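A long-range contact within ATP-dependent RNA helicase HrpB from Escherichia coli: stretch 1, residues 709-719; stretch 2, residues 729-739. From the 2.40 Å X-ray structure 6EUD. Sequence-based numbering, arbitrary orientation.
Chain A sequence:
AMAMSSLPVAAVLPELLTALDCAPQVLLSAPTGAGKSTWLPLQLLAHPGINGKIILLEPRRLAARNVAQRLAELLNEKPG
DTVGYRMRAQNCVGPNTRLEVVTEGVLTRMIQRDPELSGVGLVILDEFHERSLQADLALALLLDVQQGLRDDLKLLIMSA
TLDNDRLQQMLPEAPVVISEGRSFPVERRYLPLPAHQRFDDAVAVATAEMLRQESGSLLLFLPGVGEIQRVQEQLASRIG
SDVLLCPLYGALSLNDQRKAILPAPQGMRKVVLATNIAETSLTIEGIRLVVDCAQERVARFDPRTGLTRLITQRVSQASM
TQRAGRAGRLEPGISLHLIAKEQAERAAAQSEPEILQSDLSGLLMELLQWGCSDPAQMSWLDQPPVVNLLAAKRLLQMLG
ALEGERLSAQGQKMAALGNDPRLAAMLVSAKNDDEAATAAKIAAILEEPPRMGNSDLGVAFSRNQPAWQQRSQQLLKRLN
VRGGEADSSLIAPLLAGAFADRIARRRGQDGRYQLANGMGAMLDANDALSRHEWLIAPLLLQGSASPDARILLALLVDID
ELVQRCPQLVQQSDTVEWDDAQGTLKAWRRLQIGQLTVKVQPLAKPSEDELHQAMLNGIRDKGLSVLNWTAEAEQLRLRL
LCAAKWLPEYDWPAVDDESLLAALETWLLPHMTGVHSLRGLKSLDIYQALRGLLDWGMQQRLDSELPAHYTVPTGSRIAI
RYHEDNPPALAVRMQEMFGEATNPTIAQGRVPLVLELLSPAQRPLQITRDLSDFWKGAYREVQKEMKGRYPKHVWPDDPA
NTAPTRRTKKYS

Stretch 1, residues 709-719: HYTVPTGSRIA
Stretch 2 (729-739) ALAVRMQEMFG

A recurrent way to pack a strand against a hairpin is to let apolar side chains fill the middle of the contact and to fasten one end with a single buried acid, and residues 709-719 and 729-739 of HrpB illustrate it. Stretch 1 is the hairpin. Strands 709-711 and 717-719 pair through Tyr-710 N to Ile-718 O (2.7 Å) and Ile-718 N to Tyr-710 O (2.8 Å), and a type I turn from Val-712 to Gly-715 closes on Gly-715 N to Val-712 O (2.9 Å). At phi/psi 101/-11, Gly-715 has a backbone in which a CB would press on the preceding carbonyl oxygen. Alternation points Tyr-710, Val-712 and Ile-718 toward stretch 2, while Thr-711 and Arg-717 point away.

Stretch 2 begins as an extended strand, 729-733, running at 134° to strand 717-719, with a closest axial approach of 6.6 Å. No backbone hydrogen bonds join the two stretches, so side chains carry the contact. In register, Ala-719 lies nearest Leu-730 (CA to CA 6.6 Å) and Ile-718 nearest Val-732 (CA to CA 6.9 Å). Ala-729 adds little area.

Leu-730 (-136/108) leaves its backbone sideways, but chi1 t with chi2 at 96° brings its end nearer to the hairpin. Leu-730 CD1 lies 3.7 Å from Tyr-710 CB and 3.9 Å from Ile-718 CB, so one branched side chain touches both hairpin strands; its CD2 approaches the Tyr-710 ring obliquely. Ala-731 contributes mainly backbone: Ala-731 O lies 3.1 Å from Ile-718 CG2. Val-732 (-146/140, chi1 p) points toward the hairpin, placing Val-732 CG2 4.1 Å from Val-712 CG1 and 4.2 Å from Ile-718 CG1, a compact fit against two other beta-branched residues.

After Arg-733 the chain tightens into a 3-10 segment, 734-736, with Glu-736 N bonded to Arg-733 O at 2.9 Å. Met-734 is buried but out of reach of stretch 1, and Gln-735 barely contributes.

Glu-736 (-78/-16) is the anchor, with 100 Å² covered, the largest share of the 558 Å² buried in all. Glu-736 CA is 5.7 Å from Thr-714 CA. With chi1 m, chi2 -148° and chi3 -85°, the carboxylate reaches the turn, where Glu-736 OE2 accepts a very short hydrogen bond from Thr-714 OG1 (2.4 Å) and another from Ser-716 OG (2.7 Å). Thr-714 adopts chi1 p and Ser-716 chi1 m; their short hydroxyl side chains let the turn present two donors to the buried acid. The other oxygen, Glu-736 OE1, forms a salt bridge with Arg-733 NH2 at 3.5 Å.

Met-737 starts away from the hairpin, yet three m rotamers fold its end back, setting Met-737 SD 3.6 Å from Val-712 CG1 and 4.1 Å from Pro-713 CD. Pro-713, C-gamma exo, also packs on backbone: Pro-713 CD is 3.5 Å from Glu-736 O and Pro-713 CB 3.5 Å from Phe-738 O. The Phe-738 ring itself leads away, and Gly-739, at 103/-15, ends the stretch.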

ATOM      1  N   HIS A 709     -11.445  26.355  37.720  1.00 38.72           N
ATOM      2  CA  HIS A 709     -12.304  26.454  38.896  1.00 27.88           C
ATOM      3  C   HIS A 709     -13.739  26.722  38.498  1.00 35.73           C
ATOM      4  O   HIS A 709     -13.991  27.398  37.497  1.00 37.70           O
ATOM      5  CB  HIS A 709     -11.837  27.569  39.830  1.00 28.60           C
ATOM      6  CG  HIS A 709     -10.517  27.308  40.476  1.00 36.82           C
ATOM      7  ND1 HIS A 709      -9.316  27.572  39.851  1.00 34.76           N
ATOM      8  CD2 HIS A 709     -10.207  26.790  41.690  1.00 36.31           C
ATOM      9  CE1 HIS A 709      -8.325  27.232  40.655  1.00 35.70           C
ATOM     10  NE2 HIS A 709      -8.838  26.756  41.774  1.00 35.32           N
ATOM     11  N   TYR A 710     -14.678  26.201  39.287  1.00 33.80           N
ATOM     12  CA  TYR A 710     -16.101  26.494  39.124  1.00 31.27           C
ATOM     13  C   TYR A 710     -16.556  27.378  40.306  1.00 35.14           C
ATOM     14  O   TYR A 710     -16.196  27.106  41.463  1.00 34.62           O
ATOM     15  CB  TYR A 710     -16.920  25.193  39.039  1.00 30.11           C
ATOM     16  CG  TYR A 710     -18.405  25.400  38.775  1.00 32.02           C
ATOM     17  CD1 TYR A 710     -18.886  25.533  37.472  1.00 29.86           C
ATOM     18  CD2 TYR A 710     -19.326  25.441  39.828  1.00 30.71           C
ATOM     19  CE1 TYR A 710     -20.246  25.728  37.217  1.00 33.20           C
ATOM     20  CE2 TYR A 710     -20.693  25.633  39.591  1.00 33.83           C
ATOM     21  CZ  TYR A 710     -21.145  25.781  38.286  1.00 37.05           C
ATOM     22  OH  TYR A 710     -22.482  25.976  38.042  1.00 36.95           O
ATOM     23  N   THR A 711     -17.307  28.448  40.028  1.00 35.71           N
ATOM     24  CA  THR A 711     -17.864  29.279  41.107  1.00 35.94           C
ATOM     25  C   THR A 711     -19.230  28.742  41.542  1.00 39.30           C
ATOM     26  O   THR A 711     -20.181  28.740  40.761  1.00 37.30           O
ATOM     27  CB  THR A 711     -18.040  30.757  40.700  1.00 36.09           C
ATOM     28  OG1 THR A 711     -16.812  31.268  40.181  1.00 39.46           O
ATOM     29  CG2 THR A 711     -18.483  31.598  41.910  1.00 35.53           C
ATOM     30  N   VAL A 712     -19.317  28.278  42.785  1.00 41.63           N
ATOM     31  CA  VAL A 712     -20.558  27.716  43.326  1.00 46.01           C
ATOM     32  C   VAL A 712     -21.490  28.838  43.852  1.00 45.27           C
ATOM     33  O   VAL A 712     -21.096  30.006  43.881  1.00 44.52           O
ATOM     34  CB  VAL A 712     -20.238  26.689  44.442  1.00 33.27           C
ATOM     35  CG1 VAL A 712     -19.618  25.442  43.845  1.00 32.48           C
ATOM     36  CG2 VAL A 712     -19.319  27.301  45.472  1.00 33.45           C
ATOM     37  N   PRO A 713     -22.735  28.495  44.237  1.00 45.68           N
ATOM     38  CA  PRO A 713     -23.655  29.555  44.684  1.00 44.89           C
ATOM     39  C   PRO A 713     -23.155  30.479  45.802  1.00 47.84           C
ATOM     40  O   PRO A 713     -23.562  31.642  45.816  1.00 51.85           O
ATOM     41  CB  PRO A 713     -24.870  28.762  45.150  1.00 46.53           C
ATOM     42  CG  PRO A 713     -24.899  27.594  44.185  1.00 48.22           C
ATOM     43  CD  PRO A 713     -23.451  27.231  43.965  1.00 45.95           C
ATOM     44  N   THR A 714     -22.300  30.001  46.704  1.00 42.81           N
ATOM     45  CA  THR A 714     -21.800  30.845  47.776  1.00 37.18           C
ATOM     46  C   THR A 714     -20.788  31.862  47.278  1.00 43.48           C
ATOM     47  O   THR A 714     -20.465  32.810  47.985  1.00 48.49           O
ATOM     48  CB  THR A 714     -21.141  30.015  48.896  1.00 39.27           C
ATOM     49  OG1 THR A 714     -20.073  29.218  48.356  1.00 40.77           O
ATOM     50  CG2 THR A 714     -22.165  29.110  49.549  1.00 37.70           C
ATOM     51  N   GLY A 715     -20.269  31.668  46.067  1.00 43.98           N
ATOM     52  CA  GLY A 715     -19.223  32.541  45.564  1.00 42.76           C
ATOM     53  C   GLY A 715     -17.840  31.908  45.677  1.00 44.30           C
ATOM     54  O   GLY A 715     -16.863  32.425  45.115  1.00 43.20           O
ATOM     55  N   SER A 716     -17.754  30.791  46.399  1.00 40.95           N
ATOM     56  CA  SER A 716     -16.500  30.046  46.487  1.00 42.47           C
ATOM     57  C   SER A 716     -16.052  29.562  45.105  1.00 38.84           C
ATOM     58  O   SER A 716     -16.873  29.229  44.245  1.00 33.70           O
ATOM     59  CB  SER A 716     -16.636  28.849  47.434  1.00 42.67           C
ATOM     60  OG  SER A 716     -16.762  29.256  48.787  1.00 43.64           O
ATOM     61  N   ARG A 717     -14.740  29.531  44.899  1.00 43.41           N
ATOM     62  CA  ARG A 717     -14.178  29.012  43.660  1.00 43.14           C
ATOM     63  C   ARG A 717     -13.601  27.624  43.906  1.00 44.21           C
ATOM     64  O   ARG A 717     -12.537  27.507  44.507  1.00 45.36           O
ATOM     65  CB  ARG A 717     -13.109  29.960  43.112  1.00 43.75           C
ATOM     66  CG  ARG A 717     -13.547  31.422  43.095  1.00 49.08           C
ATOM     67  CD  ARG A 717     -12.938  32.161  41.937  1.00 58.90           C
ATOM     68  NE  ARG A 717     -13.416  31.608  40.676  1.00 67.84           N
ATOM     69  CZ  ARG A 717     -12.749  31.663  39.528  1.00 73.46           C
ATOM     70  NH1 ARG A 717     -11.552  32.237  39.463  1.00 76.65           N
ATOM     71  NH2 ARG A 717     -13.276  31.124  38.443  1.00 75.78           N
ATOM     72  N   ILE A 718     -14.312  26.582  43.450  1.00 38.97           N
ATOM     73  CA  ILE A 718     -13.902  25.201  43.693  1.00 36.49           C
ATOM     74  C   ILE A 718     -13.210  24.608  42.446  1.00 38.18           C
ATOM     75  O   ILE A 718     -13.700  24.755  41.315  1.00 36.99           O
ATOM     76  CB  ILE A 718     -15.099  24.308  44.088  1.00 35.97           C
ATOM     77  CG1 ILE A 718     -15.966  24.970  45.171  1.00 36.35           C
ATOM     78  CG2 ILE A 718     -14.616  22.942  44.540  1.00 38.57           C
ATOM     79  CD1 ILE A 718     -15.209  25.370  46.425  1.00 36.07           C
ATOM     80  N   ALA A 719     -12.073  23.950  42.665  1.00 30.25           N
ATOM     81  CA  ALA A 719     -11.279  23.374  41.587  1.00 29.96           C
ATOM     82  C   ALA A 719     -12.011  22.222  40.921  1.00 31.48           C
ATOM     83  O   ALA A 719     -12.546  21.346  41.593  1.00 32.15           O
ATOM     84  CB  ALA A 719      -9.937  22.893  42.115  1.00 28.64           C
ATOM     85  N   ALA A 729     -14.649  16.209  37.817  1.00 29.25           N
ATOM     86  CA  ALA A 729     -15.232  16.103  39.147  1.00 33.93           C
ATOM     87  C   ALA A 729     -15.096  17.398  39.941  1.00 33.77           C
ATOM     88  O   ALA A 729     -14.178  18.193  39.745  1.00 36.91           O
ATOM     89  CB  ALA A 729     -14.607  14.949  39.907  1.00 29.91           C
ATOM     90  N   LEU A 730     -16.019  17.600  40.856  1.00 33.97           N
ATOM     91  CA  LEU A 730     -15.989  18.786  41.684  1.00 33.71           C
ATOM     92  C   LEU A 730     -16.269  18.420  43.137  1.00 35.30           C
ATOM     93  O   LEU A 730     -17.403  18.076  43.487  1.00 38.92           O
ATOM     94  CB  LEU A 730     -17.019  19.794  41.185  1.00 35.86           C
ATOM     95  CG  LEU A 730     -16.980  21.159  41.853  1.00 35.93           C
ATOM     96  CD1 LEU A 730     -16.152  22.134  41.028  1.00 35.48           C
ATOM     97  CD2 LEU A 730     -18.381  21.641  42.039  1.00 32.39           C
ATOM     98  N   ALA A 731     -15.238  18.490  43.977  1.00 33.91           N
ATOM     99  CA  ALA A 731     -15.377  18.180  45.394  1.00 35.83           C
ATOM    100  C   ALA A 731     -15.802  19.428  46.139  1.00 39.79           C
ATOM    101  O   ALA A 731     -15.048  20.396  46.217  1.00 44.27           O
ATOM    102  CB  ALA A 731     -14.087  17.635  45.946  1.00 32.80           C
ATOM    103  N   VAL A 732     -17.018  19.413  46.674  1.00 33.69           N
ATOM    104  CA  VAL A 732     -17.596  20.622  47.267  1.00 34.04           C
ATOM    105  C   VAL A 732     -18.486  20.287  48.457  1.00 40.08           C
ATOM    106  O   VAL A 732     -19.228  19.308  48.423  1.00 43.89           O
ATOM    107  CB  VAL A 732     -18.433  21.425  46.224  1.00 41.74           C
ATOM    108  CG1 VAL A 732     -19.551  20.564  45.650  1.00 42.26           C
ATOM    109  CG2 VAL A 732     -19.008  22.683  46.836  1.00 41.67           C
ATOM    110  N   ARG A 733     -18.418  21.092  49.509  1.00 40.01           N
ATOM    111  CA  ARG A 733     -19.333  20.902  50.631  1.00 43.53           C
ATOM    112  C   ARG A 733     -20.771  21.102  50.153  1.00 41.85           C
ATOM    113  O   ARG A 733     -21.091  22.081  49.482  1.00 40.71           O
ATOM    114  CB  ARG A 733     -19.002  21.856  51.776  1.00 46.00           C
ATOM    115  CG  ARG A 733     -17.636  21.621  52.395  1.00 47.52           C
ATOM    116  CD  ARG A 733     -17.306  22.692  53.423  1.00 50.50           C
ATOM    117  NE  ARG A 733     -17.268  24.011  52.806  1.00 52.77           N
ATOM    118  CZ  ARG A 733     -17.153  25.151  53.476  1.00 55.35           C
ATOM    119  NH1 ARG A 733     -17.054  25.142  54.801  1.00 57.06           N
ATOM    120  NH2 ARG A 733     -17.127  26.299  52.817  1.00 54.22           N
ATOM    121  N   MET A 734     -21.621  20.141  50.480  1.00 46.52           N
ATOM    122  CA  MET A 734     -23.020  20.152  50.080  1.00 45.68           C
ATOM    123  C   MET A 734     -23.692  21.475  50.414  1.00 48.74           C
ATOM    124  O   MET A 734     -24.439  22.015  49.608  1.00 50.72           O
ATOM    125  CB  MET A 734     -23.761  19.007  50.760  1.00 45.88           C
ATOM    126  CG  MET A 734     -25.227  18.897  50.381  1.00 48.00           C
ATOM    127  SD  MET A 734     -26.043  17.491  51.169  1.00 59.48           S
ATOM    128  CE  MET A 734     -25.976  17.943  52.900  1.00 51.74           C
ATOM    129  N   GLN A 735     -23.395  22.004  51.594  1.00 47.57           N
ATOM    130  CA  GLN A 735     -24.013  23.247  52.063  1.00 52.34           C
ATOM    131  C   GLN A 735     -23.818  24.405  51.056  1.00 49.89           C
ATOM    132  O   GLN A 735     -24.663  25.304  50.959  1.00 50.68           O
ATOM    133  CB  GLN A 735     -23.448  23.622  53.450  1.00 52.64           C
ATOM    134  CG  GLN A 735     -21.981  24.022  53.428  1.00 59.23           C
ATOM    135  CD  GLN A 735     -21.173  23.473  54.591  1.00 65.01           C
ATOM    136  OE1 GLN A 735     -21.574  22.520  55.249  1.00 71.02           O
ATOM    137  NE2 GLN A 735     -20.012  24.064  54.830  1.00 64.81           N
ATOM    138  N   GLU A 736     -22.722  24.360  50.298  1.00 42.64           N
ATOM    139  CA  GLU A 736     -22.398  25.428  49.364  1.00 43.08           C
ATOM    140  C   GLU A 736     -23.215  25.348  48.074  1.00 44.42           C
ATOM    141  O   GLU A 736     -23.284  26.304  47.314  1.00 45.23           O
ATOM    142  CB  GLU A 736     -20.904  25.411  49.032  1.00 46.27           C
ATOM    143  CG  GLU A 736     -19.992  25.776  50.204  1.00 52.38           C
ATOM    144  CD  GLU A 736     -18.714  26.492  49.760  1.00 56.32           C
ATOM    145  OE1 GLU A 736     -17.712  25.822  49.399  1.00 57.37           O
ATOM    146  OE2 GLU A 736     -18.721  27.739  49.765  1.00 57.37           O
ATOM    147  N   MET A 737     -23.833  24.201  47.819  1.00 46.67           N
ATOM    148  CA  MET A 737     -24.621  24.027  46.601  1.00 45.48           C
ATOM    149  C   MET A 737     -26.094  24.407  46.786  1.00 45.70           C
ATOM    150  O   MET A 737     -26.908  24.228  45.876  1.00 49.79           O
ATOM    151  CB  MET A 737     -24.518  22.585  46.119  1.00 37.12           C
ATOM    152  CG  MET A 737     -23.118  22.182  45.707  1.00 38.64           C
ATOM    153  SD  MET A 737     -22.472  23.278  44.450  1.00 46.70           S
ATOM    154  CE  MET A 737     -23.736  23.109  43.157  1.00 43.50           C
ATOM    155  N   PHE A 738     -26.446  24.921  47.960  1.00 43.51           N
ATOM    156  CA  PHE A 738     -27.825  25.341  48.195  1.00 48.11           C
ATOM    157  C   PHE A 738     -28.240  26.490  47.283  1.00 49.07           C
ATOM    158  O   PHE A 738     -27.514  27.479  47.133  1.00 52.22           O
ATOM    159  CB  PHE A 738     -28.020  25.760  49.649  1.00 51.76           C
ATOM    160  CG  PHE A 738     -27.943  24.629  50.617  1.00 50.93           C
ATOM    161  CD1 PHE A 738     -28.095  23.325  50.184  1.00 53.04           C
ATOM    162  CD2 PHE A 738     -27.717  24.867  51.957  1.00 47.30           C
ATOM    163  CE1 PHE A 738     -28.023  22.273  51.078  1.00 54.87           C
ATOM    164  CE2 PHE A 738     -27.644  23.824  52.850  1.00 50.34           C
ATOM    165  CZ  PHE A 738     -27.798  22.524  52.412  1.00 51.02           C
ATOM    166  N   GLY A 739     -29.422  26.374  46.692  1.00 50.70           N
ATOM    167  CA  GLY A 739     -29.921  27.414  45.811  1.00 53.90           C
ATOM    168  C   GLY A 739     -29.779  27.047  44.345  1.00 55.96           C
ATOM    169  O   GLY A 739     -30.384  27.678  43.472  1.00 55.95           O
TER